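Local structure of carboxypeptidase 1 (Deinococcus radiodurans str. R1, 5GIV) at residues N126-M131 with P398-G403. The protein probably acts as a zinc-dependent carboxypeptidase of the M32 family, releasing amino acids one by one from peptide C-termini with broad specificity, proline excepted. Numbering follows the deposited sequence.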
# COMPACT_ATOMS: atom_id res chain seq x y z
N ASN A 126 31.27 7.18 1.74
CA ASN A 126 32.05 8.39 1.94
C ASN A 126 32.63 8.90 0.62
O ASN A 126 33.80 9.28 0.51
CB ASN A 126 33.15 8.15 2.98
CG ASN A 126 33.85 9.43 3.38
OD1 ASN A 126 33.20 10.47 3.54
ND2 ASN A 126 35.17 9.37 3.57
N ASP A 127 31.78 8.93 -0.40
CA ASP A 127 32.17 9.31 -1.75
C ASP A 127 31.50 10.63 -2.10
O ASP A 127 30.55 10.70 -2.88
CB ASP A 127 31.80 8.18 -2.73
CG ASP A 127 32.42 8.37 -4.11
OD1 ASP A 127 33.22 9.31 -4.29
OD2 ASP A 127 32.13 7.55 -5.00
N PHE A 128 31.97 11.70 -1.45
CA PHE A 128 31.43 13.02 -1.76
C PHE A 128 31.87 13.47 -3.15
O PHE A 128 31.12 14.16 -3.85
CB PHE A 128 31.84 14.05 -0.72
CG PHE A 128 31.34 15.44 -1.02
CD1 PHE A 128 30.03 15.79 -0.75
CD2 PHE A 128 32.17 16.38 -1.61
CE1 PHE A 128 29.56 17.06 -1.03
CE2 PHE A 128 31.70 17.66 -1.90
CZ PHE A 128 30.39 17.99 -1.61
N GLY A 129 33.09 13.12 -3.55
CA GLY A 129 33.56 13.49 -4.88
C GLY A 129 32.64 13.01 -5.98
O GLY A 129 32.51 13.66 -7.02
N ARG A 130 31.98 11.87 -5.78
CA ARG A 130 31.04 11.40 -6.79
C ARG A 130 29.80 12.29 -6.88
O ARG A 130 29.25 12.47 -7.97
CB ARG A 130 30.63 9.96 -6.50
CG ARG A 130 29.55 9.39 -7.42
CD ARG A 130 29.18 7.98 -6.97
NE ARG A 130 28.08 7.39 -7.72
CZ ARG A 130 27.52 6.22 -7.41
NH1 ARG A 130 27.97 5.52 -6.36
NH2 ARG A 130 26.51 5.74 -8.13
N MET A 131 29.34 12.84 -5.75
CA MET A 131 28.13 13.65 -5.76
C MET A 131 28.37 15.08 -6.25
O MET A 131 27.40 15.76 -6.60
CB MET A 131 27.50 13.68 -4.37
CG MET A 131 27.18 12.31 -3.81
SD MET A 131 26.30 11.26 -4.98
CE MET A 131 24.86 12.26 -5.38
N PRO A 398 33.88 12.62 11.42
CA PRO A 398 35.16 12.03 10.99
C PRO A 398 35.31 11.94 9.49
O PRO A 398 36.44 11.77 9.00
CB PRO A 398 35.13 10.63 11.63
CG PRO A 398 33.68 10.34 11.82
CD PRO A 398 33.02 11.65 12.12
N SER A 399 34.22 12.04 8.74
CA SER A 399 34.26 11.97 7.29
C SER A 399 33.08 12.77 6.75
O SER A 399 32.44 13.53 7.49
CB SER A 399 34.25 10.51 6.83
OG SER A 399 33.04 9.87 7.20
N ASP A 400 32.78 12.59 5.47
CA ASP A 400 31.64 13.26 4.86
C ASP A 400 30.34 12.49 5.04
O ASP A 400 29.28 13.05 4.77
CB ASP A 400 31.89 13.47 3.36
CG ASP A 400 33.10 14.34 3.10
OD1 ASP A 400 33.31 15.31 3.84
OD2 ASP A 400 33.85 14.06 2.15
N VAL A 401 30.40 11.23 5.49
CA VAL A 401 29.18 10.45 5.68
C VAL A 401 28.17 11.23 6.50
O VAL A 401 27.01 11.42 6.10
CB VAL A 401 29.50 9.09 6.33
CG1 VAL A 401 28.21 8.36 6.68
CG2 VAL A 401 30.37 8.24 5.41
N ASP A 402 28.59 11.68 7.68
CA ASP A 402 27.77 12.50 8.56
C ASP A 402 28.11 13.98 8.45
O ASP A 402 27.68 14.77 9.29
CB ASP A 402 27.91 12.01 10.00
CG ASP A 402 27.34 10.60 10.19
OD1 ASP A 402 26.45 10.20 9.41
OD2 ASP A 402 27.79 9.89 11.12
N GLY A 403 28.92 14.35 7.45
CA GLY A 403 29.11 15.73 7.05
C GLY A 403 28.12 16.13 5.98
O GLY A 403 26.91 15.97 6.16
O HOH W 1 33.95 12.07 0.56
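One direct hydrogen bond joins the two segments: Asp400 N donates to the side-chain carbonyl of Asn126 (N to OD1 2.9 Å, N-H...O angle 141°). The donor sits above the amide plane, 30° out of it. Asn126 reaches it with CG anti to its backbone N (chi1 -171°), and its side chain crosses that of Asp400 at about a right angle. A water bridges the segments: it accepts from Phe128 N at 2.8 Å and lies 2.8 Å from Asn126 O and 2.5 Å from Asp400 OD2. Asn126, at positive phi, is the C' residue of a Schellman motif ending helix 102-122, and Asp127 N-caps helix 128-147 through OD1 and Arg130 N; the loop between helices 381-393 and 420-439 packs against this turn at the surface, away from the zinc site. Van der Waals contact is modest. Val401 CG2 packs 3.7 Å from Asn126 CB, while Ser399 CB sits over the face of the Asn126 amide, 3.6 Å from ND2. Phe128 CB touches Asp400 OD2 at 3.5 Å, and its buried ring leads away to Leu381 and Ala382. An alanine at Asn126 would remove the acceptor for Asp400 N and would probably loosen the loop here.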